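Local coordinates for putative uncharacterized protein (Staphylococcus aureus subsp. aureus Mu50, PDB 3FYM), which is of unknown function but is probably a membrane protein that binds DNA through the helix-turn-helix fold of its soluble N-terminal domain, at residues R30-L33 against V34-E37. Numbering follows the deposited sequence.
Sequences REML and VHIE. With ZN (zinc ion), chain B.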
ATOM      1  N   ARG A  30      10.643   3.051  -3.103  1.00 12.34           N
ATOM      2  CA  ARG A  30      10.178   4.070  -2.156  1.00 12.04           C
ATOM      3  C   ARG A  30       9.220   5.036  -2.814  1.00  9.71           C
ATOM      4  O   ARG A  30       8.280   5.452  -2.162  1.00 10.93           O
ATOM      5  CB  ARG A  30      11.281   4.833  -1.371  1.00 14.08           C
ATOM      6  CG  ARG A  30      12.064   5.743  -2.184  1.00 12.87           C
ATOM      7  CD  ARG A  30      13.158   6.370  -1.406  1.00 11.61           C
ATOM      8  NE  ARG A  30      12.913   7.118  -0.170  1.00 10.80           N
ATOM      9  CZ  ARG A  30      13.267   6.786   1.061  1.00 10.08           C
ATOM     10  NH1 ARG A  30      13.819   5.632   1.318  1.00 10.94           N
ATOM     11  NH2 ARG A  30      13.002   7.643   2.071  1.00 11.11           N
ATOM     12  N   GLU A  31       9.465   5.432  -4.062  1.00  9.55           N
ATOM     13  CA  GLU A  31       8.535   6.348  -4.729  1.00  8.78           C
ATOM     14  C   GLU A  31       7.131   5.811  -4.676  1.00  8.20           C
ATOM     15  O   GLU A  31       6.162   6.547  -4.454  1.00  8.58           O
ATOM     16  CB  GLU A  31       8.972   6.555  -6.179  1.00  9.01           C
ATOM     17  CG  GLU A  31       8.008   7.349  -7.017  1.00  9.41           C
ATOM     18  CD  GLU A  31       8.290   7.406  -8.491  1.00  9.31           C
ATOM     19  OE1 GLU A  31       9.334   6.890  -8.923  1.00 11.32           O
ATOM     20  OE2 GLU A  31       7.463   7.944  -9.267  1.00 11.10           O
ATOM     21  N   MET A  32       6.983   4.527  -4.972  1.00  8.48           N
ATOM     22  CA  MET A  32       5.683   3.907  -5.037  1.00  8.37           C
ATOM     23  C   MET A  32       5.086   3.711  -3.656  1.00  8.56           C
ATOM     24  O   MET A  32       3.886   3.875  -3.473  1.00  8.90           O
ATOM     25  CB  MET A  32       5.743   2.593  -5.823  1.00  9.74           C
ATOM     26  CG  MET A  32       6.368   2.738  -7.187  1.00 10.15           C
ATOM     27  SD  MET A  32       5.580   4.035  -8.167  1.00 10.95           S
ATOM     28  CE  MET A  32       6.834   4.240  -9.460  1.00 11.63           C
ATOM     29  N   LEU A  33       5.920   3.379  -2.661  1.00  8.61           N
ATOM     30  CA  LEU A  33       5.440   3.317  -1.285  1.00  9.16           C
ATOM     31  C   LEU A  33       4.876   4.673  -0.857  1.00  8.61           C
ATOM     32  O   LEU A  33       3.823   4.712  -0.204  1.00  8.88           O
ATOM     33  CB  LEU A  33       6.578   2.888  -0.327  1.00 10.23           C
ATOM     34  CG  LEU A  33       7.078   1.454  -0.545  1.00 11.68           C
ATOM     35  CD1 LEU A  33       8.352   1.189   0.261  1.00 15.51           C
ATOM     36  CD2 LEU A  33       6.022   0.408  -0.178  1.00 11.98           C
ATOM     37  N   VAL A  34       5.553   5.768  -1.160  1.00  8.55           N
ATOM     38  CA  VAL A  34       5.035   7.097  -0.819  1.00  8.70           C
ATOM     39  C   VAL A  34       3.772   7.384  -1.542  1.00  8.02           C
ATOM     40  O   VAL A  34       2.825   7.938  -0.991  1.00  8.73           O
ATOM     41  CB  VAL A  34       6.136   8.150  -1.025  1.00  9.45           C
ATOM     42  CG1 VAL A  34       5.567   9.562  -0.851  1.00 10.10           C
ATOM     43  CG2 VAL A  34       7.288   7.924  -0.033  1.00 11.39           C
ATOM     44  N   HIS A  35       3.690   7.008  -2.853  1.00  8.19           N
ATOM     45  CA  HIS A  35       2.400   7.164  -3.546  1.00  8.09           C
ATOM     46  C   HIS A  35       1.291   6.403  -2.821  1.00  8.00           C
ATOM     47  O   HIS A  35       0.202   6.972  -2.613  1.00  9.01           O
ATOM     48  CB  HIS A  35       2.469   6.752  -4.998  1.00  7.90           C
ATOM     49  CG  HIS A  35       3.287   7.612  -5.894  1.00  7.59           C
ATOM     50  ND1 HIS A  35       3.253   8.992  -5.814  1.00  8.16           N
ATOM     51  CD2 HIS A  35       4.115   7.345  -6.888  1.00  8.15           C
ATOM     52  CE1 HIS A  35       4.076   9.477  -6.748  1.00  8.43           C
ATOM     53  NE2 HIS A  35       4.633   8.498  -7.456  1.00  7.68           N
ATOM     54  N   ILE A  36       1.546   5.175  -2.404  1.00  8.42           N
ATOM     55  CA  ILE A  36       0.479   4.458  -1.671  0.50  8.52           C
ATOM     56  C   ILE A  36       0.113   5.153  -0.387  1.00  8.42           C
ATOM     57  O   ILE A  36      -1.065   5.278  -0.059  1.00  8.90           O
ATOM     58  CB  ILE A  36       0.931   3.006  -1.438  0.50  9.13           C
ATOM     59  CG1 ILE A  36       1.175   2.343  -2.792  0.50 10.24           C
ATOM     60  CG2 ILE A  36      -0.070   2.256  -0.566  0.50  9.23           C
ATOM     61  CD1 ILE A  36       2.014   1.120  -2.797  0.50 15.35           C
ATOM     62  N   GLU A  37       1.108   5.645   0.378  1.00  8.89           N
ATOM     63  CA  GLU A  37       0.827   6.287   1.667  1.00  8.79           C
ATOM     64  C   GLU A  37      -0.055   7.523   1.481  1.00  9.10           C
ATOM     65  O   GLU A  37      -0.758   7.905   2.400  1.00 10.36           O
ATOM     66  CB  GLU A  37       2.124   6.668   2.406  1.00  9.02           C
ATOM     67  CG  GLU A  37       2.879   5.454   2.879  1.00  8.96           C
ATOM     68  CD  GLU A  37       4.129   5.722   3.695  1.00 10.21           C
ATOM     69  OE1 GLU A  37       4.598   6.860   3.773  1.00 10.98           O
ATOM     70  OE2 GLU A  37       4.650   4.719   4.256  1.00 11.39           O
TER
HETATM   71 ZN    ZN B2001       5.780   8.828  -9.026  1.00  8.45          ZN
HETATM   72  O   HOH W   1       4.886   8.187 -10.688  1.00  8.60           O
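E31 and H35 sit one turn apart on helix 30-37 and reach out side by side to grip the same zinc ion. Outward from the backbone, CB of H35 lies close to two carbonyl oxygens of the preceding turn, 3.6 Å from M32 O and slightly farther from E31 O. CG swings to the side of the backbone N, opposite the carbonyl carbon (chi1 -68°), which aims the ring back along the helix toward E31. From here E31 O lies beneath one face, 3.2 Å off the ring plane and displaced toward the rim, with CD2 its nearest ring atom. The ring edge at CD2 faces the sulfur of M32: SD stands 3.8 Å from CD2 and practically in the ring plane, an edge-on Met-aromatic contact. On the other flank ND1 is hydrogen-bonded to E40, which fixes the rotation of the ring. At the tip NE2 binds zinc at 2.0 Å. E31 meets it there with an extended chain, CG anti to the backbone N (chi1 173°), and its OE2 binds the metal at 1.9 Å; OE1 stays 4.0 Å from the zinc, so the carboxylate is monodentate. Carboxylate and imidazole planes are turned 66° apart, and a water takes a third place on the metal. Behind this, E31 O accepts the backbone N-H of H35 at 3.0 Å, tying the two ligand residues together in the main chain too. Away from the metal, L33 packs on L22 and Y57, and I36 on F53 and I54 of helix 50-60. An i, i+4 Glu-His pair is a classic helical zinc site; ND1 is engaged by a carboxylate, which probably makes NE2 a stronger electron-pair donor, and the zinc, not a hydrogen bond, joins OE2 to NE2.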